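PDB 3OYZ: malate synthase from Haloferax volcanii, which catalyses the magnesium-dependent Claisen condensation of acetyl-CoA with glyoxylate, and the hydrolysis of the resulting malyl-CoA to malate and CoA, in the glyoxylate cycle. Local coordinates for residues H6-V11 with P78-P83; T203-A208 with Y232-D237; I346-E351 with V425-E430. All coordinates share one frame; numbering follows the deposited sequence.

Interaction 1 (H6-V11 with P78-P83); sequences HDREFV and PGEIHP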
loop_
_atom_site.group_PDB
_atom_site.type_symbol
_atom_site.label_atom_id
_atom_site.label_comp_id
_atom_site.label_asym_id
_atom_site.label_seq_id
_atom_site.Cartn_x
_atom_site.Cartn_y
_atom_site.Cartn_z
ATOM N N HIS A 6 -19.933 -8.030 -16.971
ATOM C CA HIS A 6 -19.619 -8.173 -18.384
ATOM C C HIS A 6 -19.377 -9.658 -18.774
ATOM O O HIS A 6 -19.173 -10.518 -17.897
ATOM C CB HIS A 6 -18.529 -7.142 -18.750
ATOM C CG HIS A 6 -19.003 -5.711 -18.658
ATOM N ND1 HIS A 6 -18.902 -4.954 -17.507
ATOM C CD2 HIS A 6 -19.618 -4.913 -19.567
ATOM C CE1 HIS A 6 -19.457 -3.766 -17.715
ATOM N NE2 HIS A 6 -19.879 -3.697 -18.968
ATOM N N ASP A 7 -19.478 -10.004 -20.059
ATOM C CA ASP A 7 -19.202 -11.383 -20.513
ATOM C C ASP A 7 -17.850 -11.949 -20.056
ATOM O O ASP A 7 -17.790 -13.174 -19.803
ATOM C CB ASP A 7 -19.239 -11.566 -22.046
ATOM C CG ASP A 7 -20.596 -11.250 -22.679
ATOM O OD1 ASP A 7 -21.649 -11.146 -21.984
ATOM O OD2 ASP A 7 -20.551 -11.098 -23.929
ATOM N N ARG A 8 -16.774 -11.142 -20.061
ATOM C CA ARG A 8 -15.477 -11.775 -19.761
ATOM C C ARG A 8 -15.279 -11.586 -18.274
ATOM O O ARG A 8 -14.988 -10.488 -17.803
ATOM C CB ARG A 8 -14.261 -11.265 -20.534
ATOM C CG ARG A 8 -13.925 -11.846 -21.942
ATOM C CD ARG A 8 -14.124 -13.351 -22.159
ATOM N NE ARG A 8 -13.192 -14.235 -21.443
ATOM C CZ ARG A 8 -11.950 -14.517 -21.817
ATOM N NH1 ARG A 8 -11.447 -14.003 -22.936
ATOM N NH2 ARG A 8 -11.216 -15.326 -21.066
ATOM N N GLU A 9 -15.365 -12.697 -17.567
ATOM C CA GLU A 9 -15.015 -12.720 -16.178
ATOM C C GLU A 9 -13.519 -12.539 -15.885
ATOM O O GLU A 9 -13.153 -11.943 -14.869
ATOM C CB GLU A 9 -15.561 -14.032 -15.634
ATOM C CG GLU A 9 -15.587 -14.081 -14.149
ATOM C CD GLU A 9 -16.255 -15.371 -13.724
ATOM O OE1 GLU A 9 -17.148 -15.811 -14.484
ATOM O OE2 GLU A 9 -15.888 -15.946 -12.675
ATOM N N PHE A 10 -12.658 -13.017 -16.781
ATOM C CA PHE A 10 -11.195 -12.897 -16.667
ATOM C C PHE A 10 -10.660 -12.380 -17.989
ATOM O O PHE A 10 -11.186 -12.805 -19.043
ATOM C CB PHE A 10 -10.540 -14.259 -16.432
ATOM C CG PHE A 10 -10.870 -14.877 -15.100
ATOM C CD1 PHE A 10 -9.988 -14.764 -14.036
ATOM C CD2 PHE A 10 -12.010 -15.643 -14.937
ATOM C CE1 PHE A 10 -10.249 -15.388 -12.809
ATOM C CE2 PHE A 10 -12.328 -16.207 -13.686
ATOM C CZ PHE A 10 -11.437 -16.074 -12.619
ATOM N N VAL A 11 -9.609 -11.558 -17.946
ATOM C CA VAL A 11 -8.947 -10.970 -19.109
ATOM C C VAL A 11 -7.458 -11.181 -18.878
ATOM O O VAL A 11 -6.881 -10.667 -17.916
ATOM C CB VAL A 11 -9.261 -9.483 -19.394
ATOM C CG1 VAL A 11 -8.328 -8.873 -20.415
ATOM C CG2 VAL A 11 -10.685 -9.283 -19.873
ATOM N N PRO A 78 -11.453 -13.186 -32.637
ATOM C CA PRO A 78 -12.119 -13.987 -31.609
ATOM C C PRO A 78 -12.156 -13.379 -30.173
ATOM O O PRO A 78 -12.848 -13.967 -29.356
ATOM C CB PRO A 78 -11.219 -15.221 -31.479
ATOM C CG PRO A 78 -9.867 -14.678 -31.736
ATOM C CD PRO A 78 -10.051 -13.602 -32.831
ATOM N N GLY A 79 -11.301 -12.411 -29.849
ATOM C CA GLY A 79 -11.359 -11.713 -28.544
ATOM C C GLY A 79 -12.349 -10.554 -28.530
ATOM O O GLY A 79 -13.253 -10.524 -29.360
ATOM N N GLU A 80 -12.241 -9.581 -27.616
ATOM C CA GLU A 80 -13.237 -8.479 -27.618
ATOM C C GLU A 80 -12.514 -7.289 -28.109
ATOM O O GLU A 80 -11.352 -7.120 -27.752
ATOM C CB GLU A 80 -13.745 -8.209 -26.177
ATOM C CG GLU A 80 -14.731 -9.266 -25.637
ATOM C CD GLU A 80 -15.361 -8.851 -24.274
ATOM O OE1 GLU A 80 -15.148 -7.682 -23.869
ATOM O OE2 GLU A 80 -16.118 -9.629 -23.624
ATOM N N ILE A 81 -13.192 -6.387 -28.820
ATOM C CA ILE A 81 -12.570 -5.196 -29.327
ATOM C C ILE A 81 -13.046 -3.909 -28.544
ATOM O O ILE A 81 -14.225 -3.578 -28.464
ATOM C CB ILE A 81 -12.839 -5.020 -30.848
ATOM C CG1 ILE A 81 -12.551 -6.336 -31.652
ATOM C CG2 ILE A 81 -12.083 -3.802 -31.425
ATOM C CD1 ILE A 81 -12.690 -6.100 -33.234
ATOM N N HIS A 82 -12.087 -3.166 -28.032
ATOM C CA HIS A 82 -12.374 -1.968 -27.199
ATOM C C HIS A 82 -11.339 -0.960 -27.601
ATOM O O HIS A 82 -10.282 -0.921 -26.989
ATOM C CB HIS A 82 -12.098 -2.379 -25.719
ATOM C CG HIS A 82 -13.066 -3.371 -25.147
ATOM N ND1 HIS A 82 -14.126 -3.005 -24.341
ATOM C CD2 HIS A 82 -13.047 -4.731 -25.146
ATOM C CE1 HIS A 82 -14.772 -4.087 -23.948
ATOM N NE2 HIS A 82 -14.108 -5.151 -24.387
ATOM N N PRO A 83 -11.582 -0.060 -28.586
ATOM C CA PRO A 83 -10.557 0.890 -28.960
ATOM C C PRO A 83 -10.249 2.000 -27.917
ATOM O O PRO A 83 -11.173 2.401 -27.178
ATOM C CB PRO A 83 -11.200 1.607 -30.175
ATOM C CG PRO A 83 -12.149 0.688 -30.746
ATOM C CD PRO A 83 -12.740 -0.012 -29.497
HETATM O O HOH W 1 -17.357 -8.626 -21.193
#
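Asp7 brings only its CB to the contact, 4.0 Å from Glu80 OE2, while its carboxylate stays farther from that like charge, as suits an acid on the exposed edge. At Arg8 the chain meets Glu80 twice over. Water 1 accepts from Arg8 N at 2.8 Å and donates to Glu80 OE2 at 2.9 Å, and the aliphatic CG of Arg8 lies 3.5 Å from the same OE2. Bends at chi2 (-39°) and chi3 (-69°) carry the guanidinium away from Glu80, its plane 75° from the carboxylate; it pairs instead with Asp44 and with Asp404 of a second subunit. Glu80 stands on strand 80-81, one of the eight parallel strands of the TIM barrel, and 6-11 is the loop leading into strand 13-18, so the water joins the N-terminal approach to the barrel wall. The other oxygen, Glu80 OE1, uses its anti lone pair to accept from His82 NE2 at 2.8 Å, almost in the imidazole plane; with OE2 bound to the water, this helps fix the rotation of the buried carboxylate. Beyond Arg8, the ring of Phe10 makes a cation-pi contact with Arg198 of the second subunit.

Interaction 2 (T203-A208 with Y232-D237); sequences TGELPA and YDDIRD. With ACO (acetyl coenzyme *a), chain B.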
loop_
_atom_site.group_PDB
_atom_site.type_symbol
_atom_site.label_atom_id
_atom_site.label_comp_id
_atom_site.label_asym_id
_atom_site.label_seq_id
_atom_site.Cartn_x
_atom_site.Cartn_y
_atom_site.Cartn_z
ATOM N N THR A 203 18.289 4.053 -13.664
ATOM C CA THR A 203 18.253 3.637 -15.073
ATOM C C THR A 203 17.199 4.324 -15.979
ATOM O O THR A 203 17.319 4.293 -17.201
ATOM C CB THR A 203 18.137 2.086 -15.168
ATOM O OG1 THR A 203 16.825 1.652 -14.759
ATOM C CG2 THR A 203 19.143 1.391 -14.234
ATOM N N GLY A 204 16.121 4.901 -15.435
ATOM C CA GLY A 204 15.097 5.447 -16.316
ATOM C C GLY A 204 14.053 4.392 -16.541
ATOM O O GLY A 204 13.011 4.716 -17.055
ATOM N N GLU A 205 14.253 3.158 -16.098
ATOM C CA GLU A 205 13.211 2.130 -16.225
ATOM C C GLU A 205 12.040 2.468 -15.242
ATOM O O GLU A 205 12.247 3.190 -14.241
ATOM C CB GLU A 205 13.741 0.735 -15.872
ATOM C CG GLU A 205 14.725 0.064 -16.881
ATOM C CD GLU A 205 14.401 0.179 -18.398
ATOM O OE1 GLU A 205 13.360 -0.310 -18.902
ATOM O OE2 GLU A 205 15.232 0.755 -19.143
ATOM N N LEU A 206 10.858 1.932 -15.532
ATOM C CA LEU A 206 9.681 2.146 -14.686
ATOM C C LEU A 206 9.884 1.605 -13.281
ATOM O O LEU A 206 10.364 0.479 -13.100
ATOM C CB LEU A 206 8.487 1.421 -15.298
ATOM C CG LEU A 206 7.983 1.970 -16.614
ATOM C CD1 LEU A 206 6.768 1.082 -16.974
ATOM C CD2 LEU A 206 7.528 3.418 -16.525
ATOM N N PRO A 207 9.528 2.391 -12.237
ATOM C CA PRO A 207 9.387 1.743 -10.941
ATOM C C PRO A 207 8.336 0.592 -11.012
ATOM O O PRO A 207 7.449 0.545 -11.853
ATOM C CB PRO A 207 8.794 2.864 -10.032
ATOM C CG PRO A 207 8.963 4.106 -10.776
ATOM C CD PRO A 207 9.057 3.783 -12.271
ATOM N N ALA A 208 8.357 -0.307 -10.049
ATOM C CA ALA A 208 7.443 -1.442 -10.004
ATOM C C ALA A 208 6.024 -1.145 -9.459
ATOM O O ALA A 208 5.072 -1.900 -9.752
ATOM C CB ALA A 208 8.149 -2.562 -9.215
ATOM N N TYR A 232 4.706 -3.562 -20.096
ATOM C CA TYR A 232 6.033 -3.991 -19.684
ATOM C C TYR A 232 6.935 -3.627 -20.875
ATOM O O TYR A 232 6.933 -4.351 -21.898
ATOM C CB TYR A 232 5.981 -5.489 -19.413
ATOM C CG TYR A 232 7.301 -5.965 -18.861
ATOM C CD1 TYR A 232 7.543 -5.921 -17.488
ATOM C CD2 TYR A 232 8.308 -6.465 -19.714
ATOM C CE1 TYR A 232 8.760 -6.292 -16.974
ATOM C CE2 TYR A 232 9.541 -6.899 -19.210
ATOM C CZ TYR A 232 9.731 -6.821 -17.831
ATOM O OH TYR A 232 10.917 -7.166 -17.254
ATOM N N ASP A 233 7.560 -2.458 -20.809
ATOM C CA ASP A 233 8.073 -1.849 -22.052
ATOM C C ASP A 233 9.449 -2.390 -22.472
ATOM O O ASP A 233 9.887 -2.081 -23.567
ATOM C CB ASP A 233 8.084 -0.303 -22.040
ATOM C CG ASP A 233 8.712 0.295 -20.754
ATOM O OD1 ASP A 233 9.341 -0.446 -19.966
ATOM O OD2 ASP A 233 8.563 1.517 -20.487
ATOM N N ASP A 234 10.151 -3.154 -21.635
ATOM C CA ASP A 234 11.303 -3.954 -22.121
ATOM C C ASP A 234 10.835 -5.148 -22.940
ATOM O O ASP A 234 10.854 -6.277 -22.429
ATOM C CB ASP A 234 12.111 -4.469 -20.927
ATOM C CG ASP A 234 12.774 -3.333 -20.156
ATOM O OD1 ASP A 234 12.783 -2.199 -20.671
ATOM O OD2 ASP A 234 13.273 -3.524 -19.024
ATOM N N ILE A 235 10.318 -4.882 -24.143
ATOM C CA ILE A 235 9.513 -5.841 -24.903
ATOM C C ILE A 235 10.262 -7.132 -25.236
ATOM O O ILE A 235 9.637 -8.168 -25.472
ATOM C CB ILE A 235 8.949 -5.220 -26.186
ATOM C CG1 ILE A 235 10.076 -4.503 -26.943
ATOM C CG2 ILE A 235 7.939 -4.116 -25.867
ATOM C CD1 ILE A 235 9.620 -3.899 -28.292
ATOM N N ARG A 236 11.591 -7.115 -25.238
ATOM C CA ARG A 236 12.322 -8.361 -25.584
ATOM C C ARG A 236 12.626 -9.251 -24.375
ATOM O O ARG A 236 13.032 -10.397 -24.567
ATOM C CB ARG A 236 13.662 -8.113 -26.290
ATOM C CG ARG A 236 13.695 -6.964 -27.313
ATOM C CD ARG A 236 12.682 -7.127 -28.439
ATOM N NE ARG A 236 12.793 -5.965 -29.323
ATOM C CZ ARG A 236 11.983 -5.676 -30.337
ATOM N NH1 ARG A 236 10.925 -6.427 -30.595
ATOM N NH2 ARG A 236 12.200 -4.589 -31.066
ATOM N N ASP A 237 12.459 -8.706 -23.162
ATOM C CA ASP A 237 12.790 -9.402 -21.914
ATOM C C ASP A 237 11.666 -10.389 -21.602
ATOM O O ASP A 237 10.712 -10.103 -20.853
ATOM C CB ASP A 237 13.037 -8.347 -20.817
ATOM C CG ASP A 237 13.480 -8.935 -19.493
ATOM O OD1 ASP A 237 13.707 -10.156 -19.370
ATOM O OD2 ASP A 237 13.619 -8.134 -18.546
HETATM N N1A ACO B . 0.032 -4.399 -33.219
HETATM C C2A ACO B . 0.008 -5.000 -34.424
HETATM N N3A ACO B . 1.125 -5.527 -34.955
HETATM C C4A ACO B . 2.334 -5.476 -34.340
HETATM C C5A ACO B . 2.389 -4.825 -33.013
HETATM C C6A ACO B . 1.149 -4.234 -32.475
HETATM N N6A ACO B . 1.255 -3.603 -31.275
HETATM N N7A ACO B . 3.657 -4.879 -32.587
HETATM C C8A ACO B . 4.371 -5.492 -33.561
HETATM N N9A ACO B . 3.585 -5.889 -34.571
HETATM C C1B ACO B . 4.089 -6.621 -35.778
HETATM C C2B ACO B . 5.444 -6.033 -36.145
HETATM O O2B ACO B . 5.241 -4.892 -36.977
HETATM C C3B ACO B . 6.144 -7.190 -36.831
HETATM O O3B ACO B . 5.543 -7.192 -38.129
HETATM P P3B ACO B . 6.200 -7.819 -39.504
HETATM O O7A ACO B . 5.392 -9.105 -39.580
HETATM O O8A ACO B . 7.660 -7.908 -39.111
HETATM O O9A ACO B . 5.958 -6.813 -40.607
HETATM C C4B ACO B . 5.647 -8.381 -36.028
HETATM O O4B ACO B . 4.352 -8.014 -35.532
HETATM C C5B ACO B . 6.540 -8.664 -34.826
HETATM O O5B ACO B . 6.945 -7.398 -34.302
HETATM P P1A ACO B . 8.118 -7.254 -33.218
HETATM O O1A ACO B . 9.486 -7.584 -33.724
HETATM O O2A ACO B . 7.665 -8.114 -32.075
HETATM O O3A ACO B . 8.196 -5.744 -32.690
HETATM P P2A ACO B . 8.813 -4.558 -33.573
HETATM O O4A ACO B . 8.175 -4.887 -34.884
HETATM O O5A ACO B . 10.260 -4.393 -33.156
HETATM O O6A ACO B . 8.155 -3.176 -33.022
HETATM C CBP ACO B . 7.052 -1.690 -31.402
HETATM C CCP ACO B . 8.116 -2.767 -31.646
HETATM C CDP ACO B . 7.326 -0.451 -32.253
HETATM C CEP ACO B . 7.173 -1.275 -29.941
HETATM C CAP ACO B . 5.637 -2.165 -31.752
HETATM O OAP ACO B . 5.529 -3.442 -31.139
HETATM C C9P ACO B . 4.529 -1.283 -31.211
HETATM O O9P ACO B . 4.326 -0.172 -31.712
HETATM N N8P ACO B . 3.836 -1.768 -30.167
HETATM C C7P ACO B . 2.747 -0.978 -29.607
HETATM C C6P ACO B . 3.222 0.231 -28.787
HETATM C C5P ACO B . 1.982 0.742 -28.078
HETATM O O5P ACO B . 0.907 0.166 -28.237
HETATM N N4P ACO B . 2.171 1.780 -27.264
HETATM C C3P ACO B . 1.132 2.396 -26.458
HETATM C C2P ACO B . 0.660 1.470 -25.333
HETATM S S1P ACO B . 1.794 1.929 -24.056
HETATM C C ACO B . 1.290 3.367 -23.339
HETATM O O ACO B . 0.481 4.121 -23.843
HETATM C CH3 ACO B . 1.936 3.727 -22.037
HETATM O O HOH W 2 10.906 0.353 -17.891
#
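The carboxylates of Glu205 and Asp234 meet with their planes 48° apart, and Glu205 OE1 comes 2.7 Å from Asp234 OD1, close enough that one acid probably holds a proton. The other flat group, the Arg236 guanidinium, has Ile235 CD1 over the centre of one face, 3.6 Å above the plane, and the diphosphate of acetyl-CoA at its edge. There Arg236 NH2 donates to O5A of acetyl-CoA at 2.9 Å, NH1 adding a weak bond to the same oxygen. Between the segments, water 2 donates to Glu205 OE1 and to Asp233 OD1, 2.7 Å from each, and accepts from Leu206 N, so three groups fix one molecule. A bend at chi2 (-42°) swings the Glu205 carboxylate towards Asp234 and the water. With an alanine here, the water would probably lose one of its acceptors and Asp234 the acid facing it. The aliphatic Leu206 sets CG 3.9 Å from Asp233 OD2, which is salt-bridged to Arg385, and packs on Val191 of the glyoxylate site, a nonpolar neighbour that suits it. Asp234 to Asp237 form a type I turn leading to helix 238-249, which Asp237 N-caps; this post-strand loop of the TIM barrel is part of the acetyl-CoA pocket.

Interaction 3 (I346-E351 with V425-E430); sequences IVDSME and VERAME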
loop_
_atom_site.group_PDB
_atom_site.type_symbol
_atom_site.label_atom_id
_atom_site.label_comp_id
_atom_site.label_asym_id
_atom_site.label_seq_id
_atom_site.Cartn_x
_atom_site.Cartn_y
_atom_site.Cartn_z
ATOM N N ILE A 346 19.849 11.595 -21.120
ATOM C CA ILE A 346 18.405 11.834 -20.987
ATOM C C ILE A 346 17.822 12.772 -22.060
ATOM O O ILE A 346 16.879 12.400 -22.783
ATOM C CB ILE A 346 18.007 12.314 -19.560
ATOM C CG1 ILE A 346 18.099 11.142 -18.572
ATOM C CG2 ILE A 346 16.599 12.860 -19.597
ATOM C CD1 ILE A 346 18.606 11.554 -17.222
ATOM N N VAL A 347 18.406 13.956 -22.184
ATOM C CA VAL A 347 18.040 14.833 -23.292
ATOM C C VAL A 347 18.130 14.168 -24.684
ATOM O O VAL A 347 17.256 14.373 -25.534
ATOM C CB VAL A 347 18.981 16.052 -23.285
ATOM C CG1 VAL A 347 18.552 17.040 -24.364
ATOM C CG2 VAL A 347 19.100 16.644 -21.855
ATOM N N ASP A 348 19.165 13.365 -24.913
ATOM C CA ASP A 348 19.330 12.666 -26.185
ATOM C C ASP A 348 18.139 11.734 -26.459
ATOM O O ASP A 348 17.565 11.759 -27.568
ATOM C CB ASP A 348 20.626 11.816 -26.196
ATOM C CG ASP A 348 21.924 12.640 -26.378
ATOM O OD1 ASP A 348 21.830 13.843 -26.692
ATOM O OD2 ASP A 348 23.044 12.091 -26.185
ATOM N N SER A 349 17.783 10.890 -25.478
ATOM C CA SER A 349 16.649 9.975 -25.680
ATOM C C SER A 349 15.372 10.727 -26.019
ATOM O O SER A 349 14.581 10.272 -26.842
ATOM C CB SER A 349 16.411 9.101 -24.458
ATOM O OG SER A 349 17.644 8.529 -24.073
ATOM N N MET A 350 15.225 11.914 -25.439
ATOM C CA MET A 350 14.020 12.720 -25.609
ATOM C C MET A 350 13.894 13.361 -27.002
ATOM O O MET A 350 12.826 13.280 -27.633
ATOM C CB MET A 350 13.917 13.746 -24.473
ATOM C CG MET A 350 13.452 13.185 -23.109
ATOM S SD MET A 350 13.389 14.411 -21.774
ATOM C CE MET A 350 12.371 15.701 -22.487
ATOM N N GLU A 351 14.983 13.980 -27.461
ATOM C CA GLU A 351 15.102 14.544 -28.825
ATOM C C GLU A 351 14.942 13.495 -29.919
ATOM O O GLU A 351 14.112 13.671 -30.814
ATOM C CB GLU A 351 16.389 15.344 -28.997
ATOM C CG GLU A 351 16.316 16.688 -28.261
ATOM C CD GLU A 351 17.675 17.320 -27.980
ATOM O OE1 GLU A 351 17.706 18.429 -27.413
ATOM O OE2 GLU A 351 18.738 16.738 -28.290
ATOM N N VAL A 425 24.798 22.385 -18.702
ATOM C CA VAL A 425 23.835 23.211 -18.001
ATOM C C VAL A 425 22.899 23.966 -18.923
ATOM O O VAL A 425 21.689 23.987 -18.668
ATOM C CB VAL A 425 24.481 24.158 -16.971
ATOM C CG1 VAL A 425 23.466 25.134 -16.388
ATOM C CG2 VAL A 425 25.136 23.375 -15.859
ATOM N N GLU A 426 23.433 24.597 -19.972
ATOM C CA GLU A 426 22.634 25.552 -20.744
ATOM C C GLU A 426 21.769 24.734 -21.674
ATOM O O GLU A 426 20.652 25.139 -21.996
ATOM C CB GLU A 426 23.472 26.592 -21.503
ATOM C CG GLU A 426 24.064 27.729 -20.632
ATOM C CD GLU A 426 23.134 28.270 -19.513
ATOM O OE1 GLU A 426 21.924 28.537 -19.756
ATOM O OE2 GLU A 426 23.629 28.451 -18.367
ATOM N N ARG A 427 22.241 23.542 -22.020
ATOM C CA ARG A 427 21.395 22.603 -22.763
ATOM C C ARG A 427 20.147 22.123 -21.994
ATOM O O ARG A 427 19.060 22.092 -22.579
ATOM C CB ARG A 427 22.218 21.402 -23.231
ATOM C CG ARG A 427 21.564 20.658 -24.377
ATOM C CD ARG A 427 22.613 19.955 -25.205
ATOM N NE ARG A 427 22.647 18.508 -25.035
ATOM C CZ ARG A 427 21.834 17.648 -25.647
ATOM N NH1 ARG A 427 20.862 18.084 -26.442
ATOM N NH2 ARG A 427 21.995 16.345 -25.448
ATOM N N ALA A 428 20.325 21.752 -20.719
ATOM C CA ALA A 428 19.273 21.287 -19.789
ATOM C C ALA A 428 18.244 22.380 -19.619
ATOM O O ALA A 428 17.047 22.151 -19.791
ATOM C CB ALA A 428 19.851 20.966 -18.426
ATOM N N MET A 429 18.741 23.581 -19.329
ATOM C CA MET A 429 17.868 24.732 -19.233
ATOM C C MET A 429 17.045 25.012 -20.472
ATOM O O MET A 429 16.101 25.769 -20.334
ATOM C CB MET A 429 18.589 25.998 -18.775
ATOM C CG MET A 429 19.254 25.878 -17.425
ATOM S SD MET A 429 18.086 25.183 -16.216
ATOM C CE MET A 429 17.029 26.545 -15.769
ATOM N N GLU A 430 17.302 24.365 -21.610
ATOM C CA GLU A 430 16.504 24.589 -22.819
ATOM C C GLU A 430 15.293 23.683 -23.007
ATOM O O GLU A 430 14.319 24.108 -23.627
ATOM C CB GLU A 430 17.328 24.416 -24.102
ATOM C CG GLU A 430 18.605 25.233 -24.223
ATOM C CD GLU A 430 18.392 26.641 -24.747
ATOM O OE1 GLU A 430 17.411 27.296 -24.316
ATOM O OE2 GLU A 430 19.223 27.077 -25.575
#
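With CG anti to the backbone N and a bend at chi3 (107°), the side chain of Arg427 reaches across to helix 343-358 and sets its guanidinium beside Val347, Asp348 and Glu351. Asp348 and Glu351 both have CG anti to the carbonyl carbon; the short aspartate meets the arginine near its own helix, whereas the glutamate needs its extended chain to come in from the next turn. One face of the guanidinium rests against Val347, whose CG1 is 3.3 Å from Arg427 NH1. A beta-branched, uncharged residue suits this buried place: its methyl supports the flat group without competing for its N-H bonds. The two acids take the edge. Arg427 NH1 donates to Glu351 OE2 at 3.1 Å, with an N-H...O angle of 157°; the oxygen lies almost in the guanidinium plane and is met on its syn side, somewhat out of the carboxylate plane. Arg427 NH2 reaches Asp348 OD1 at 2.8 Å, but this bond is bent (129°) and weak as a hydrogen bond, though the charges still form a salt bridge.

Asp348 and Glu351 are three residues apart, which puts them on neighbouring turns along one flank of helix 343-358, and Arg427 bridges them from helix 422-428. This salt-bridge network joins two helices of the C-terminal part of the chain, following the TIM barrel strands. Asp344, one turn before Asp348, adds a third carboxylate, paired with Arg427 NE. Where the backbones come closest, at Val347 and Ala428, the CA atoms are 7.4 Å apart; the small alanine there suits the close approach. Ala428 O, in turn, accepts from Gln403 on helix 397-408.

In the fold
The three contacts follow one another along the chain, each closing before the next opens. Interactions 1 and 2 both belong to the TIM barrel: the first ties the approach to strand 13-18 to strand 80-81, and the second joins loops after helix 190-197 and strand 226-229. Their centres lie about 26 Å apart. Interaction 3 pairs helices 343-358 and 422-428, beyond the barrel strands in sequence, and lies across the chain's centre from interaction 1, about 42 Å between centres. It is nearer to interaction 2, at about 22 Å between centres, with nearest atoms about 7 Å apart. Only interaction 2 reaches the acetyl-CoA pocket; interaction 1 borders a second subunit, and interaction 3 packs helices away from the annotated sites.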